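Local coordinates for MmeI (Methylophilus methylotrophus, PDB 5HR4), which probably methylates adenine in DNA at N6 using S-adenosyl-L-methionine, within a single-chain Type IIL restriction-modification enzyme, at residues A[167-172]-A[285-290]; A[195-200]-A[281-286]. All coordinates share one frame; numbering follows the deposited sequence.

Contact 1. Residues A[167-172]-A[285-290]. With CA (calcium ion), chain G.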
ATOM      1  N   GLU A 167      -6.521  -5.459  20.886  1.00 39.93           N
ATOM      2  CA  GLU A 167      -7.617  -4.513  20.709  1.00 39.27           C
ATOM      3  C   GLU A 167      -8.184  -4.063  22.053  1.00 35.51           C
ATOM      4  O   GLU A 167      -8.532  -2.889  22.220  1.00 33.96           O
ATOM      5  CB  GLU A 167      -8.700  -5.133  19.817  1.00 42.81           C
ATOM      6  CG  GLU A 167      -8.297  -5.242  18.329  1.00 45.20           C
ATOM      7  CD  GLU A 167      -9.280  -6.065  17.488  1.00 49.75           C
ATOM      8  OE1 GLU A 167     -10.288  -6.538  18.058  1.00 48.93           O
ATOM      9  OE2 GLU A 167      -9.045  -6.238  16.261  1.00 43.20           O
ATOM     10  N   ARG A 168      -8.266  -4.973  23.030  1.00 37.09           N
ATOM     11  CA  ARG A 168      -8.736  -4.595  24.364  1.00 35.60           C
ATOM     12  C   ARG A 168      -7.752  -3.653  25.049  1.00 42.07           C
ATOM     13  O   ARG A 168      -8.157  -2.679  25.699  1.00 42.09           O
ATOM     14  CB  ARG A 168      -8.967  -5.846  25.219  1.00 37.86           C
ATOM     15  CG  ARG A 168     -10.445  -6.281  25.288  1.00 47.29           C
ATOM     16  CD  ARG A 168     -10.683  -7.530  26.156  1.00 45.97           C
ATOM     17  NE  ARG A 168     -10.512  -8.770  25.396  1.00 52.30           N
ATOM     18  CZ  ARG A 168      -9.637  -9.722  25.704  1.00 50.27           C
ATOM     19  NH1 ARG A 168      -8.857  -9.587  26.773  1.00 52.78           N
ATOM     20  NH2 ARG A 168      -9.546 -10.808  24.944  1.00 43.74           N
ATOM     21  N   MET A 169      -6.453  -3.929  24.911  1.00 37.71           N
ATOM     22  CA  MET A 169      -5.435  -3.033  25.441  1.00 37.88           C
ATOM     23  C   MET A 169      -5.524  -1.656  24.798  1.00 39.70           C
ATOM     24  O   MET A 169      -5.364  -0.633  25.477  1.00 42.49           O
ATOM     25  CB  MET A 169      -4.052  -3.650  25.232  1.00 40.07           C
ATOM     26  CG  MET A 169      -2.901  -2.692  25.428  1.00 39.96           C
ATOM     27  SD  MET A 169      -1.370  -3.537  25.880  1.00 48.06           S
ATOM     28  CE  MET A 169      -1.381  -3.179  27.636  1.00 38.02           C
ATOM     29  N   GLY A 170      -5.793  -1.612  23.494  1.00 39.36           N
ATOM     30  CA  GLY A 170      -6.047  -0.340  22.839  1.00 35.55           C
ATOM     31  C   GLY A 170      -7.199   0.432  23.456  1.00 36.47           C
ATOM     32  O   GLY A 170      -7.125   1.655  23.600  1.00 36.56           O
ATOM     33  N   LYS A 171      -8.281  -0.263  23.834  1.00 35.36           N
ATOM     34  CA  LYS A 171      -9.415   0.460  24.418  1.00 37.83           C
ATOM     35  C   LYS A 171      -9.058   1.019  25.797  1.00 37.82           C
ATOM     36  O   LYS A 171      -9.528   2.098  26.182  1.00 39.13           O
ATOM     37  CB  LYS A 171     -10.663  -0.432  24.486  1.00 25.48           C
ATOM     38  N   LEU A 172      -8.214   0.312  26.544  1.00 41.03           N
ATOM     39  CA  LEU A 172      -7.699   0.850  27.800  1.00 38.83           C
ATOM     40  C   LEU A 172      -6.992   2.172  27.560  1.00 40.47           C
ATOM     41  O   LEU A 172      -7.232   3.160  28.269  1.00 38.31           O
ATOM     42  CB  LEU A 172      -6.745  -0.154  28.440  1.00 38.12           C
ATOM     43  CG  LEU A 172      -6.115   0.320  29.744  1.00 38.37           C
ATOM     44  CD1 LEU A 172      -7.204   0.445  30.773  1.00 31.10           C
ATOM     45  CD2 LEU A 172      -4.992  -0.647  30.188  1.00 31.55           C
ATOM     46  N   LEU A 285      -3.988 -13.267  30.673  1.00 39.36           N
ATOM     47  CA  LEU A 285      -3.507 -13.913  29.462  1.00 36.48           C
ATOM     48  C   LEU A 285      -1.996 -14.143  29.540  1.00 41.15           C
ATOM     49  O   LEU A 285      -1.296 -13.617  30.411  1.00 41.96           O
ATOM     50  CB  LEU A 285      -3.854 -13.076  28.239  1.00 35.16           C
ATOM     51  CG  LEU A 285      -5.330 -12.693  28.117  1.00 43.14           C
ATOM     52  CD1 LEU A 285      -5.569 -11.820  26.895  1.00 43.26           C
ATOM     53  CD2 LEU A 285      -6.206 -13.924  28.074  1.00 34.53           C
ATOM     54  N   ASP A 286      -1.486 -14.943  28.609  1.00 39.41           N
ATOM     55  CA  ASP A 286      -0.060 -15.238  28.523  1.00 39.23           C
ATOM     56  C   ASP A 286       0.527 -14.374  27.410  1.00 37.22           C
ATOM     57  O   ASP A 286       0.211 -14.566  26.231  1.00 41.71           O
ATOM     58  CB  ASP A 286       0.169 -16.729  28.266  1.00 39.23           C
ATOM     59  CG  ASP A 286       1.634 -17.135  28.380  1.00 42.86           C
ATOM     60  OD1 ASP A 286       2.420 -16.397  29.017  1.00 44.24           O
ATOM     61  OD2 ASP A 286       2.000 -18.209  27.843  1.00 39.65           O
ATOM     62  N   TRP A 287       1.367 -13.415  27.783  1.00 35.88           N
ATOM     63  CA  TRP A 287       1.998 -12.522  26.818  1.00 35.44           C
ATOM     64  C   TRP A 287       3.283 -13.094  26.259  1.00 33.91           C
ATOM     65  O   TRP A 287       3.954 -12.426  25.463  1.00 32.89           O
ATOM     66  CB  TRP A 287       2.239 -11.149  27.464  1.00 34.92           C
ATOM     67  CG  TRP A 287       0.932 -10.539  27.719  1.00 28.04           C
ATOM     68  CD1 TRP A 287       0.069 -10.872  28.710  1.00 30.18           C
ATOM     69  CD2 TRP A 287       0.264  -9.582  26.902  1.00 28.05           C
ATOM     70  NE1 TRP A 287      -1.088 -10.153  28.589  1.00 33.45           N
ATOM     71  CE2 TRP A 287      -0.992  -9.343  27.489  1.00 32.70           C
ATOM     72  CE3 TRP A 287       0.617  -8.877  25.749  1.00 31.60           C
ATOM     73  CZ2 TRP A 287      -1.904  -8.419  26.966  1.00 30.94           C
ATOM     74  CZ3 TRP A 287      -0.284  -7.966  25.230  1.00 31.98           C
ATOM     75  CH2 TRP A 287      -1.534  -7.749  25.837  1.00 31.42           C
ATOM     76  N   SER A 288       3.591 -14.344  26.607  1.00 33.92           N
ATOM     77  CA  SER A 288       4.902 -14.913  26.336  1.00 34.99           C
ATOM     78  C   SER A 288       5.222 -14.925  24.847  1.00 36.51           C
ATOM     79  O   SER A 288       6.348 -14.600  24.447  1.00 28.34           O
ATOM     80  CB  SER A 288       4.974 -16.319  26.910  1.00 32.38           C
ATOM     81  OG  SER A 288       6.324 -16.679  27.035  1.00 35.03           O
ATOM     82  N   ARG A 289       4.245 -15.284  24.009  1.00 40.50           N
ATOM     83  CA  ARG A 289       4.465 -15.423  22.566  1.00 41.05           C
ATOM     84  C   ARG A 289       3.801 -14.244  21.860  1.00 39.55           C
ATOM     85  O   ARG A 289       2.793 -14.379  21.164  1.00 48.35           O
ATOM     86  CB  ARG A 289       3.914 -16.760  22.057  1.00 47.18           C
ATOM     87  CG  ARG A 289       4.460 -18.001  22.729  1.00 45.24           C
ATOM     88  CD  ARG A 289       5.809 -18.393  22.154  1.00 62.40           C
ATOM     89  NE  ARG A 289       6.303 -19.648  22.723  1.00 78.67           N
ATOM     90  CZ  ARG A 289       7.574 -20.041  22.694  1.00 77.60           C
ATOM     91  NH1 ARG A 289       8.492 -19.273  22.122  1.00 90.71           N
ATOM     92  NH2 ARG A 289       7.934 -21.192  23.249  1.00 70.45           N
ATOM     93  N   ILE A 290       4.370 -13.063  22.057  1.00 38.18           N
ATOM     94  CA  ILE A 290       3.855 -11.841  21.451  1.00 33.03           C
ATOM     95  C   ILE A 290       4.583 -11.629  20.136  1.00 33.27           C
ATOM     96  O   ILE A 290       5.804 -11.789  20.055  1.00 37.40           O
ATOM     97  CB  ILE A 290       4.011 -10.625  22.387  1.00 34.14           C
ATOM     98  CG1 ILE A 290       3.508  -9.353  21.690  1.00 37.35           C
ATOM     99  CG2 ILE A 290       5.465 -10.446  22.854  1.00 29.48           C
ATOM    100  CD1 ILE A 290       3.268  -8.167  22.622  1.00 35.59           C
TER
HETATM  101 CA    CA G1001      -0.256 -13.416  32.377  1.00 39.08          CA
HETATM  102  O   HOH W   1      -0.078 -13.163  34.763  1.00 36.75           O

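Contact 2. Residues A[195-200]-A[281-286]. With CA (calcium ion), chain G.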
ATOM      1  N   PHE A 195       5.237  -3.841  28.848  1.00 34.15           N
ATOM      2  CA  PHE A 195       6.421  -4.552  29.310  1.00 32.76           C
ATOM      3  C   PHE A 195       6.115  -5.323  30.582  1.00 29.40           C
ATOM      4  O   PHE A 195       6.555  -6.462  30.748  1.00 34.15           O
ATOM      5  CB  PHE A 195       7.570  -3.575  29.526  1.00 30.23           C
ATOM      6  CG  PHE A 195       8.773  -4.191  30.167  1.00 30.06           C
ATOM      7  CD1 PHE A 195       8.852  -4.323  31.541  1.00 26.46           C
ATOM      8  CD2 PHE A 195       9.833  -4.622  29.395  1.00 28.95           C
ATOM      9  CE1 PHE A 195       9.943  -4.886  32.131  1.00 32.02           C
ATOM     10  CE2 PHE A 195      10.943  -5.185  29.981  1.00 33.30           C
ATOM     11  CZ  PHE A 195      11.001  -5.319  31.354  1.00 34.49           C
ATOM     12  N   CYS A 196       5.356  -4.731  31.492  1.00 30.84           N
ATOM     13  CA  CYS A 196       5.025  -5.465  32.705  1.00 34.97           C
ATOM     14  C   CYS A 196       4.191  -6.705  32.389  1.00 33.86           C
ATOM     15  O   CYS A 196       4.401  -7.763  32.993  1.00 27.76           O
ATOM     16  CB  CYS A 196       4.317  -4.548  33.702  1.00 30.71           C
ATOM     17  SG  CYS A 196       5.428  -3.319  34.428  1.00 36.88           S
ATOM     18  N   LEU A 197       3.248  -6.605  31.441  1.00 30.12           N
ATOM     19  CA  LEU A 197       2.430  -7.772  31.132  1.00 31.27           C
ATOM     20  C   LEU A 197       3.285  -8.891  30.560  1.00 29.81           C
ATOM     21  O   LEU A 197       3.135 -10.055  30.941  1.00 29.36           O
ATOM     22  CB  LEU A 197       1.302  -7.401  30.172  1.00 30.65           C
ATOM     23  CG  LEU A 197       0.269  -6.463  30.789  1.00 33.37           C
ATOM     24  CD1 LEU A 197      -0.599  -5.885  29.717  1.00 33.10           C
ATOM     25  CD2 LEU A 197      -0.569  -7.202  31.810  1.00 33.85           C
ATOM     26  N   PHE A 198       4.226  -8.549  29.684  1.00 29.62           N
ATOM     27  CA  PHE A 198       5.148  -9.546  29.159  1.00 32.95           C
ATOM     28  C   PHE A 198       6.064 -10.094  30.255  1.00 33.24           C
ATOM     29  O   PHE A 198       6.392 -11.291  30.263  1.00 28.85           O
ATOM     30  CB  PHE A 198       5.964  -8.929  28.022  1.00 30.87           C
ATOM     31  CG  PHE A 198       7.073  -9.805  27.522  1.00 29.36           C
ATOM     32  CD1 PHE A 198       6.813 -10.812  26.600  1.00 31.81           C
ATOM     33  CD2 PHE A 198       8.380  -9.625  27.972  1.00 25.25           C
ATOM     34  CE1 PHE A 198       7.842 -11.624  26.109  1.00 24.53           C
ATOM     35  CE2 PHE A 198       9.409 -10.422  27.496  1.00 31.02           C
ATOM     36  CZ  PHE A 198       9.141 -11.433  26.559  1.00 28.75           C
ATOM     37  N   ALA A 199       6.473  -9.237  31.196  1.00 27.34           N
ATOM     38  CA  ALA A 199       7.518  -9.616  32.138  1.00 28.89           C
ATOM     39  C   ALA A 199       7.029 -10.634  33.158  1.00 35.37           C
ATOM     40  O   ALA A 199       7.790 -11.528  33.555  1.00 39.53           O
ATOM     41  CB  ALA A 199       8.075  -8.384  32.848  1.00 35.13           C
ATOM     42  N   GLU A 200       5.780 -10.519  33.621  1.00 32.17           N
ATOM     43  CA  GLU A 200       5.340 -11.459  34.649  1.00 36.83           C
ATOM     44  C   GLU A 200       5.084 -12.851  34.077  1.00 41.73           C
ATOM     45  O   GLU A 200       5.076 -13.830  34.836  1.00 40.51           O
ATOM     46  CB  GLU A 200       4.095 -10.948  35.370  1.00 33.75           C
ATOM     47  CG  GLU A 200       2.854 -10.814  34.518  1.00 39.76           C
ATOM     48  CD  GLU A 200       1.688 -10.251  35.335  1.00 48.32           C
ATOM     49  OE1 GLU A 200       1.789 -10.329  36.586  1.00 45.22           O
ATOM     50  OE2 GLU A 200       0.688  -9.745  34.745  1.00 48.10           O
ATOM     51  N   ASP A 281      -7.708  -8.251  33.500  1.00 45.32           N
ATOM     52  CA  ASP A 281      -8.073  -9.066  32.351  1.00 43.22           C
ATOM     53  C   ASP A 281      -6.870  -9.325  31.456  1.00 44.38           C
ATOM     54  O   ASP A 281      -6.617 -10.463  31.049  1.00 45.76           O
ATOM     55  CB  ASP A 281      -9.169  -8.354  31.578  1.00 48.09           C
ATOM     56  CG  ASP A 281     -10.134  -9.290  30.990  1.00 54.80           C
ATOM     57  OD1 ASP A 281      -9.812  -9.839  29.913  1.00 55.55           O
ATOM     58  OD2 ASP A 281     -11.206  -9.467  31.612  1.00 63.47           O
ATOM     59  N   LEU A 282      -6.126  -8.268  31.119  1.00 40.72           N
ATOM     60  CA  LEU A 282      -4.937  -8.452  30.295  1.00 38.69           C
ATOM     61  C   LEU A 282      -3.898  -9.308  31.017  1.00 41.51           C
ATOM     62  O   LEU A 282      -3.217 -10.133  30.391  1.00 37.60           O
ATOM     63  CB  LEU A 282      -4.362  -7.090  29.903  1.00 38.56           C
ATOM     64  CG  LEU A 282      -5.171  -6.264  28.896  1.00 39.60           C
ATOM     65  CD1 LEU A 282      -4.513  -4.923  28.647  1.00 35.71           C
ATOM     66  CD2 LEU A 282      -5.315  -7.019  27.587  1.00 39.35           C
ATOM     67  N   CYS A 283      -3.776  -9.146  32.339  1.00 41.92           N
ATOM     68  CA  CYS A 283      -2.783  -9.928  33.079  1.00 46.08           C
ATOM     69  C   CYS A 283      -3.057 -11.416  32.966  1.00 42.59           C
ATOM     70  O   CYS A 283      -2.123 -12.220  32.873  1.00 41.61           O
ATOM     71  CB  CYS A 283      -2.756  -9.533  34.556  1.00 43.93           C
ATOM     72  SG  CYS A 283      -2.134  -7.899  34.897  1.00 48.15           S
ATOM     73  N   SER A 284      -4.331 -11.808  32.994  1.00 41.81           N
ATOM     74  CA  SER A 284      -4.621 -13.233  33.057  1.00 46.84           C
ATOM     75  C   SER A 284      -4.261 -13.972  31.771  1.00 43.91           C
ATOM     76  O   SER A 284      -4.210 -15.205  31.792  1.00 48.76           O
ATOM     77  CB  SER A 284      -6.089 -13.462  33.402  1.00 40.32           C
ATOM     78  OG  SER A 284      -6.915 -13.035  32.345  1.00 41.58           O
ATOM     79  N   LEU A 285      -3.988 -13.267  30.673  1.00 39.36           N
ATOM     80  CA  LEU A 285      -3.507 -13.913  29.462  1.00 36.48           C
ATOM     81  C   LEU A 285      -1.996 -14.143  29.540  1.00 41.15           C
ATOM     82  O   LEU A 285      -1.296 -13.617  30.411  1.00 41.96           O
ATOM     83  CB  LEU A 285      -3.854 -13.076  28.239  1.00 35.16           C
ATOM     84  CG  LEU A 285      -5.330 -12.693  28.117  1.00 43.14           C
ATOM     85  CD1 LEU A 285      -5.569 -11.820  26.895  1.00 43.26           C
ATOM     86  CD2 LEU A 285      -6.206 -13.924  28.074  1.00 34.53           C
ATOM     87  N   ASP A 286      -1.486 -14.943  28.609  1.00 39.41           N
ATOM     88  CA  ASP A 286      -0.060 -15.238  28.523  1.00 39.23           C
ATOM     89  C   ASP A 286       0.527 -14.374  27.410  1.00 37.22           C
ATOM     90  O   ASP A 286       0.211 -14.566  26.231  1.00 41.71           O
ATOM     91  CB  ASP A 286       0.169 -16.729  28.266  1.00 39.23           C
ATOM     92  CG  ASP A 286       1.634 -17.135  28.380  1.00 42.86           C
ATOM     93  OD1 ASP A 286       2.420 -16.397  29.017  1.00 44.24           O
ATOM     94  OD2 ASP A 286       2.000 -18.209  27.843  1.00 39.65           O
TER
HETATM   95 CA    CA G1001      -0.256 -13.416  32.377  1.00 39.08          CA
HETATM   96  O   HOH W   1      -0.078 -13.163  34.763  1.00 36.75           O

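Contact 1. Residues A[167-172]-A[285-290]
Met-169 and Leu-285 mark the nearest backbone approach between a turn of helix 163-178 and the irregular chain leading from helix 273-283 to helix 292-301, with their CA atoms 11.8 Å apart. At that separation the backbones do not meet, and two long helix side chains reach over to the loop. Met-169 carries its sulfur to the indole of Trp-287, SD lying 4.2 Å from CH2 at the benzo end of the ring. The sulfur stands 53° off the ring normal, an oblique Met-aromatic contact. With CG nearly anti to the backbone N (chi1 166°), Met-169 is directed at the ring, which Leu-194 and Leu-197 of helix 183-200 also touch. This joins helix 163-178, in the N-terminal family domain, to the calcium-binding loop, where the carbonyl O of Leu-285 is a ligand of the metal. Asp-201, a further ligand, accepts a hydrogen bond from the backbone N of Trp-287. Arg-168 bends at its third torsion and crosses the Leu-285 side chain at about a right angle; CD1 of Leu-285 meets the guanidinium edge, 4.0 Å from NH1 of Arg-168.

Contact 2. Residues A[195-200]-A[281-286]
Leu-197, near the C-terminal end of helix 183-200, supplies the apolar part of the contact with the last turn of helix 273-283. Its CA lies 6.0 Å from that of Cys-283, a close approach between the two backbones. The two methyls divide the work: CD2 of Leu-197 rests against SG of Cys-283 at 3.5 Å, while CD1 of Leu-197 faces the beginning of the Leu-282 side chain, 4.0 Å from its CB. CG of Leu-197 is anti to its own carbonyl carbon (chi1 -67°), which turns the fork toward both neighbours. Met-169 of helix 163-178 touches both leucines, its CE 3.5 Å from CD1 of Leu-197, making this a three-helix junction. An alanine in place of Leu-197 would take away both methyls and would probably open a gap beside SG of Cys-283 and CB of Leu-282, leaving each without its leucine methyl.

Among the polar groups, Glu-200 extends beyond CG and brings OE2 to 3.4 Å from SG of Cys-283. Its other carboxylate oxygen, OE1, accepts a hydrogen bond from the backbone N of Gln-211, which holds the group. Phe-210 of helix 209-217 touches both Glu-200 and Cys-283.

Metal coordination follows where helix 273-283 gives way to the loop. Two backbone carbonyls bind the calcium ion, O of Cys-283 at 2.3 Å and O of Leu-285 at 2.2 Å; water 1, Asp-201 and Gln-158 are further ligands. Thus Cys-283 binds the metal through its backbone while its thiol packs against helix 183-200. Asp-201 directly follows Glu-200, bringing a metal ligand from the other segment's side.

Within the turn, OG of Ser-284 donates a hydrogen bond to O of Asp-281 at 2.9 Å, the hydroxyl tilted 27° from the carbonyl plane.

Contacts 1 and 2 lie with their centres 7 Å apart, on the same side of the chain's centre, and share Leu-285 and Asp-286. Along the chain, helix 163-178 and helix 183-200 follow each other; helix 273-283 and its trailing loop then return to pack against both. The contacts also touch directly: NE1 of Trp-287 in contact 1 probably hydrogen-bonds to O of Leu-282 in contact 2, 2.8 Å away. Both contain the calcium ion, whose protein ligands come from three places in the sequence, so it probably helps to fix helix 183-200 against the end of helix 273-283. Loop 285-290 and helix 183-200 also rest on helix 416-440 of the methyltransferase domain.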